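Local coordinates for periplasmic solute binding protein (Candidatus liberibacter, PDB 4CL2) that probably captures manganese or zinc ions in the periplasm for uptake, as a metal-binding member of the bacterial solute-binding protein 9 family, at residues Thr156-Val161 / Lys269-Leu274; Leu187-Ile192 / Arg204-Gln209. All coordinates share one frame; numbering follows the deposited sequence. Where two conformers were deposited one is given.

Interaction 1. Residues Thr156-Val161 / Lys269-Leu274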
loop_
_atom_site.group_PDB
_atom_site.type_symbol
_atom_site.label_atom_id
_atom_site.label_comp_id
_atom_site.label_asym_id
_atom_site.label_seq_id
_atom_site.Cartn_x
_atom_site.Cartn_y
_atom_site.Cartn_z
ATOM N N THR A 156 -13.218 -13.924 2.196
ATOM C CA THR A 156 -14.127 -14.931 2.616
ATOM C C THR A 156 -13.419 -16.276 2.791
ATOM O O THR A 156 -13.595 -16.997 3.792
ATOM C CB THR A 156 -15.359 -14.990 1.648
ATOM O OG1 THR A 156 -15.989 -13.695 1.611
ATOM C CG2 THR A 156 -16.234 -16.042 2.001
ATOM N N ARG A 157 -12.519 -16.591 1.855
ATOM C CA ARG A 157 -11.764 -17.797 1.972
ATOM C C ARG A 157 -10.727 -17.748 3.131
ATOM O O ARG A 157 -10.648 -18.736 3.916
ATOM C CB ARG A 157 -11.057 -18.111 0.631
ATOM C CG ARG A 157 -10.427 -19.473 0.613
ATOM C CD ARG A 157 -10.213 -20.018 -0.809
ATOM N NE ARG A 157 -9.108 -20.994 -0.776
ATOM C CZ ARG A 157 -7.930 -20.860 -1.392
ATOM N NH1 ARG A 157 -7.678 -19.812 -2.182
ATOM N NH2 ARG A 157 -6.994 -21.793 -1.227
ATOM N N ILE A 158 -10.033 -16.605 3.312
ATOM C CA ILE A 158 -9.010 -16.392 4.356
ATOM C C ILE A 158 -9.663 -16.601 5.728
ATOM O O ILE A 158 -9.074 -17.162 6.669
ATOM C CB ILE A 158 -8.358 -14.960 4.211
ATOM C CG1 ILE A 158 -7.436 -14.894 2.959
ATOM C CG2 ILE A 158 -7.591 -14.524 5.454
ATOM C CD1 ILE A 158 -6.997 -13.521 2.485
ATOM N N GLU A 159 -10.916 -16.125 5.844
ATOM C CA GLU A 159 -11.573 -16.144 7.123
ATOM C C GLU A 159 -11.898 -17.562 7.620
ATOM O O GLU A 159 -12.226 -17.721 8.780
ATOM C CB GLU A 159 -12.835 -15.295 7.118
ATOM C CG GLU A 159 -12.588 -13.824 6.984
ATOM C CD GLU A 159 -11.783 -13.156 8.136
ATOM O OE1 GLU A 159 -11.689 -13.757 9.214
ATOM O OE2 GLU A 159 -11.313 -12.016 7.953
ATOM N N LYS A 160 -11.800 -18.588 6.766
ATOM C CA LYS A 160 -11.970 -19.955 7.199
ATOM C C LYS A 160 -10.751 -20.566 7.888
ATOM O O LYS A 160 -10.823 -21.701 8.370
ATOM C CB LYS A 160 -12.342 -20.845 6.001
ATOM C CG LYS A 160 -13.594 -20.393 5.316
ATOM C CD LYS A 160 -13.922 -21.326 4.157
ATOM C CE LYS A 160 -15.050 -20.754 3.311
ATOM N NZ LYS A 160 -16.249 -20.373 4.116
ATOM N N VAL A 161 -9.633 -19.856 7.906
ATOM C CA VAL A 161 -8.387 -20.363 8.499
ATOM C C VAL A 161 -8.562 -20.564 10.025
ATOM O O VAL A 161 -9.055 -19.656 10.730
ATOM C CB VAL A 161 -7.189 -19.419 8.231
ATOM C CG1 VAL A 161 -5.960 -19.834 9.039
ATOM C CG2 VAL A 161 -6.836 -19.418 6.740
ATOM N N LYS A 269 -1.915 -15.053 -3.049
ATOM C CA LYS A 269 -0.770 -15.766 -2.651
ATOM C C LYS A 269 -0.805 -16.130 -1.137
ATOM O O LYS A 269 -0.500 -17.206 -0.716
ATOM C CB LYS A 269 0.497 -14.983 -3.025
ATOM C CG LYS A 269 1.731 -15.788 -2.764
ATOM C CD LYS A 269 2.895 -15.280 -3.605
ATOM C CE LYS A 269 4.089 -16.133 -3.339
ATOM N NZ LYS A 269 3.997 -17.475 -4.021
ATOM N N ILE A 270 -1.282 -15.163 -0.339
ATOM C CA ILE A 270 -1.444 -15.448 1.089
ATOM C C ILE A 270 -2.440 -16.582 1.350
ATOM O O ILE A 270 -2.115 -17.532 2.034
ATOM C CB ILE A 270 -1.856 -14.173 1.812
ATOM C CG1 ILE A 270 -0.709 -13.168 1.743
ATOM C CG2 ILE A 270 -2.260 -14.533 3.258
ATOM C CD1 ILE A 270 -1.158 -11.800 2.189
ATOM N N VAL A 271 -3.609 -16.513 0.714
ATOM C CA VAL A 271 -4.638 -17.512 1.003
ATOM C C VAL A 271 -4.192 -18.862 0.479
ATOM O O VAL A 271 -4.411 -19.900 1.104
ATOM C CB VAL A 271 -6.047 -17.090 0.502
ATOM C CG1 VAL A 271 -6.170 -17.033 -0.965
ATOM C CG2 VAL A 271 -7.104 -18.063 0.959
ATOM N N ASP A 272 -3.457 -18.855 -0.640
ATOM C CA ASP A 272 -2.981 -20.144 -1.225
ATOM C C ASP A 272 -1.933 -20.801 -0.398
ATOM O O ASP A 272 -1.659 -21.989 -0.517
ATOM C CB ASP A 272 -2.448 -19.938 -2.644
ATOM C CG ASP A 272 -3.517 -19.770 -3.638
ATOM O OD1 ASP A 272 -4.747 -19.886 -3.284
ATOM O OD2 ASP A 272 -3.221 -19.293 -4.757
ATOM N N THR A 273 -1.293 -20.011 0.446
ATOM C CA THR A 273 -0.235 -20.447 1.318
ATOM C C THR A 273 -0.854 -21.065 2.526
ATOM O O THR A 273 -0.547 -22.190 2.904
ATOM C CB THR A 273 0.583 -19.227 1.803
ATOM O OG1 THR A 273 1.966 -19.406 1.542
ATOM C CG2 THR A 273 0.370 -18.977 3.311
ATOM N N LEU A 274 -1.796 -20.335 3.092
ATOM C CA LEU A 274 -2.323 -20.572 4.435
ATOM C C LEU A 274 -3.346 -21.652 4.444
ATOM O O LEU A 274 -3.628 -22.235 5.496
ATOM C CB LEU A 274 -2.912 -19.260 5.031
ATOM C CG LEU A 274 -2.095 -18.460 6.070
ATOM C CD1 LEU A 274 -0.610 -18.216 5.785
ATOM C CD2 LEU A 274 -2.770 -17.121 6.334
#

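Interaction 2. Residues Leu187-Ile192 / Arg204-Gln209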
loop_
_atom_site.group_PDB
_atom_site.type_symbol
_atom_site.label_atom_id
_atom_site.label_comp_id
_atom_site.label_asym_id
_atom_site.label_seq_id
_atom_site.Cartn_x
_atom_site.Cartn_y
_atom_site.Cartn_z
ATOM N N LEU A 187 3.461 -10.560 12.253
ATOM C CA LEU A 187 4.832 -10.651 12.744
ATOM C C LEU A 187 5.678 -10.266 11.555
ATOM O O LEU A 187 5.285 -10.524 10.419
ATOM C CB LEU A 187 5.205 -12.058 13.139
ATOM C CG LEU A 187 5.149 -12.575 14.565
ATOM C CD1 LEU A 187 5.747 -13.984 14.514
ATOM C CD2 LEU A 187 5.963 -11.689 15.504
ATOM N N TYR A 188 6.791 -9.587 11.820
ATOM C CA TYR A 188 7.643 -9.120 10.738
ATOM C C TYR A 188 9.039 -8.881 11.255
ATOM O O TYR A 188 9.278 -8.874 12.474
ATOM C CB TYR A 188 7.085 -7.905 9.999
ATOM C CG TYR A 188 6.634 -6.798 10.900
ATOM C CD1 TYR A 188 7.540 -5.880 11.402
ATOM C CD2 TYR A 188 5.294 -6.717 11.316
ATOM C CE1 TYR A 188 7.115 -4.859 12.258
ATOM C CE2 TYR A 188 4.876 -5.721 12.183
ATOM C CZ TYR A 188 5.754 -4.789 12.606
ATOM O OH TYR A 188 5.286 -3.813 13.459
ATOM N N LEU A 189 9.963 -8.665 10.316
ATOM C CA LEU A 189 11.406 -8.533 10.647
ATOM C C LEU A 189 11.889 -7.062 10.794
ATOM O O LEU A 189 12.849 -6.804 11.537
ATOM C CB LEU A 189 12.225 -9.272 9.572
ATOM C CG LEU A 189 11.805 -10.702 9.277
ATOM C CD1 LEU A 189 12.762 -11.391 8.287
ATOM C CD2 LEU A 189 11.768 -11.516 10.539
ATOM N N TRP A 190 11.256 -6.145 10.081
ATOM C CA TRP A 190 11.485 -4.689 10.204
ATOM C C TRP A 190 10.245 -3.942 9.802
ATOM O O TRP A 190 9.533 -4.331 8.895
ATOM C CB TRP A 190 12.767 -4.247 9.414
ATOM C CG TRP A 190 12.724 -4.647 7.939
ATOM C CD1 TRP A 190 12.072 -3.998 6.956
ATOM C CD2 TRP A 190 13.281 -5.830 7.332
ATOM N NE1 TRP A 190 12.248 -4.665 5.759
ATOM C CE2 TRP A 190 12.965 -5.792 5.967
ATOM C CE3 TRP A 190 14.013 -6.884 7.802
ATOM C CZ2 TRP A 190 13.349 -6.797 5.089
ATOM C CZ3 TRP A 190 14.444 -7.874 6.906
ATOM C CH2 TRP A 190 14.109 -7.800 5.560
ATOM N N PRO A 191 9.944 -2.795 10.451
ATOM C CA PRO A 191 8.652 -2.084 10.187
ATOM C C PRO A 191 8.508 -1.507 8.763
ATOM O O PRO A 191 7.460 -1.652 8.102
ATOM C CB PRO A 191 8.693 -0.905 11.203
ATOM C CG PRO A 191 9.742 -1.276 12.197
ATOM C CD PRO A 191 10.741 -2.169 11.535
ATOM N N ILE A 192 9.585 -0.870 8.308
ATOM C CA ILE A 192 9.716 -0.176 7.024
ATOM C C ILE A 192 11.089 -0.476 6.363
ATOM O O ILE A 192 12.107 -0.601 7.020
ATOM C CB ILE A 192 9.519 1.361 7.201
ATOM C CG1 ILE A 192 8.242 1.634 8.015
ATOM C CG2 ILE A 192 9.394 2.062 5.846
ATOM C CD1 ILE A 192 7.980 3.103 8.333
ATOM N N ARG A 204 15.298 -11.932 16.022
ATOM C CA ARG A 204 15.234 -12.901 17.123
ATOM C C ARG A 204 13.778 -13.097 17.642
ATOM O O ARG A 204 13.316 -14.209 17.906
ATOM C CB ARG A 204 16.170 -12.484 18.261
ATOM C CG ARG A 204 17.664 -12.410 17.866
ATOM C CD ARG A 204 18.594 -12.345 19.072
ATOM N NE ARG A 204 18.359 -11.183 19.949
ATOM C CZ ARG A 204 18.949 -9.989 19.844
ATOM N NH1 ARG A 204 19.869 -9.747 18.925
ATOM N NH2 ARG A 204 18.620 -9.027 20.692
ATOM N N HIS A 205 13.069 -11.998 17.789
ATOM C CA HIS A 205 11.663 -12.046 18.255
ATOM C C HIS A 205 10.752 -12.818 17.318
ATOM O O HIS A 205 9.945 -13.665 17.752
ATOM C CB HIS A 205 11.152 -10.626 18.450
ATOM C CG HIS A 205 9.705 -10.551 18.835
ATOM N ND1 HIS A 205 9.258 -10.853 20.104
ATOM C CD2 HIS A 205 8.608 -10.147 18.140
ATOM C CE1 HIS A 205 7.946 -10.692 20.161
ATOM N NE2 HIS A 205 7.526 -10.277 18.983
ATOM N N ALA A 206 10.886 -12.560 16.017
ATOM C CA ALA A 206 10.065 -13.279 15.067
ATOM C C ALA A 206 10.347 -14.740 15.080
ATOM O O ALA A 206 9.430 -15.570 14.973
ATOM C CB ALA A 206 10.254 -12.729 13.656
ATOM N N ILE A 207 11.633 -15.097 15.232
ATOM C CA ILE A 207 11.973 -16.499 15.263
ATOM C C ILE A 207 11.316 -17.138 16.473
ATOM O O ILE A 207 10.716 -18.221 16.380
ATOM C CB ILE A 207 13.533 -16.679 15.260
ATOM C CG1 ILE A 207 14.047 -16.300 13.859
ATOM C CG2 ILE A 207 13.937 -18.068 15.651
ATOM C CD1 ILE A 207 15.539 -16.117 13.791
ATOM N N ASN A 208 11.425 -16.446 17.610
ATOM C CA ASN A 208 10.869 -16.974 18.836
ATOM C C ASN A 208 9.355 -17.106 18.746
ATOM O O ASN A 208 8.786 -18.149 19.126
ATOM C CB ASN A 208 11.331 -16.107 20.013
ATOM C CG ASN A 208 12.765 -16.414 20.407
ATOM O OD1 ASN A 208 13.201 -17.527 20.248
ATOM N ND2 ASN A 208 13.496 -15.433 20.866
ATOM N N GLN A 209 8.731 -16.092 18.172
ATOM C CA GLN A 209 7.250 -16.115 18.023
ATOM C C GLN A 209 6.746 -17.196 17.081
ATOM O O GLN A 209 5.762 -17.874 17.368
ATOM C CB GLN A 209 6.743 -14.768 17.643
ATOM C CG GLN A 209 6.843 -13.725 18.737
ATOM C CD GLN A 209 5.849 -14.012 19.853
ATOM O OE1 GLN A 209 4.699 -14.366 19.589
ATOM N NE2 GLN A 209 6.286 -13.876 21.089
#

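Interaction 1. Residues Thr156-Val161 / Lys269-Leu274
With CG anti to the backbone N (chi1 -171°) and the chain extended as far as NE, Arg157 reaches across Val271 to Asp272, whose carboxylate swings back toward it. Arg157 NH1 donates to Asp272 OD1 over 3.1 Å. The bond is nearly straight (167° at the hydrogen), and OD1 lies practically in the guanidinium plane. This is a salt bridge made through a single nitrogen: the two flat groups are turned 46° apart, and Arg157 NH2 stays 3.6 Å from the same OD1.

Val271 packs against the arginine: its CG2 lies over one guanidinium face, offset toward the rim, and 3.6 Å from Arg157 CG, so one methyl touches both the aliphatic and the charged part. Val271 CB also meets Ile158 CG1 at 3.6 Å. A type I turn from Ile158 to Val161, closed by the bond from Val161 N to Ile158 O, brings Val161 CG2 within 4.3 Å of Leu274 CB.

The contact thus joins the last part of helix 133-158 and the turn after it to the C-terminal part of helix 259-274. Phe182 and Phe184 pack on Ile158, while Phe168 of strand 167-170 lies against Ile270 and Leu274.

Interaction 2. Residues Leu187-Ile192 / Arg204-Gln209
A strand-to-helix packing contact within a beta-alpha unit joins strand 185-188 and the bend after it to helix 200-212, the next helix along the chain. Leu187 carries most of it; the contact rests on van der Waals packing, and no hydrogen bond crosses between 187-192 and 204-209.

The isobutyl fork of Leu187 meets the base of Gln209, the two side chains crossing at about a right angle. Leu187 CD1 lies 3.4 Å from Gln209 CB, while the other methyl, CD2, is 3.9 Å from Gln209 CG. That same CD2 approaches the His205 ring obliquely, 4.0 Å from His205 CD2. With Gln209 CG anti to its own carbonyl carbon (chi1 -70°), this atom sits 3.4 Å above one face of the imidazole, toward its rim. The polar ends of both residues bind one glycerol, probably from the crystallisation liquor, through His205 ND1 and Gln209 NE2.

Nearly one helical turn before Gln209, Ala206 CB points at the strand and touches Leu189 CD2 at 3.7 Å and Tyr188 O at 4.1 Å. The chain turns a corner at Leu189. The bond from CA to CB of Tyr188 points away from the helix; its side chain is about 6 Å from that of the metal ligand Glu172.

Strand 167-170 pairs with this strand through backbone bonds to Leu187, and helix 227-236 covers Leu189 through Pro228 and Val232.

From the N terminus, the chain first passes through the four-stranded parallel sheet of strands 6-9, 27-30, 56-59 and 80-83, and then runs along helix 133-158 to residues 156-161. Interaction 1 opens there and closes only at 269-274, with 107 residues in between. Interaction 2 falls wholly within that span: 187-192 meets 204-209 after just 11 residues, so the two contacts nest and do not cross. Their centres are 21 Å apart and their nearest atoms about 11 Å, which excludes direct contact. Interaction 1 ties the last parts of two helices together; interaction 2 fastens a helix to its preceding strand. Strand 167-170 touches residues of both.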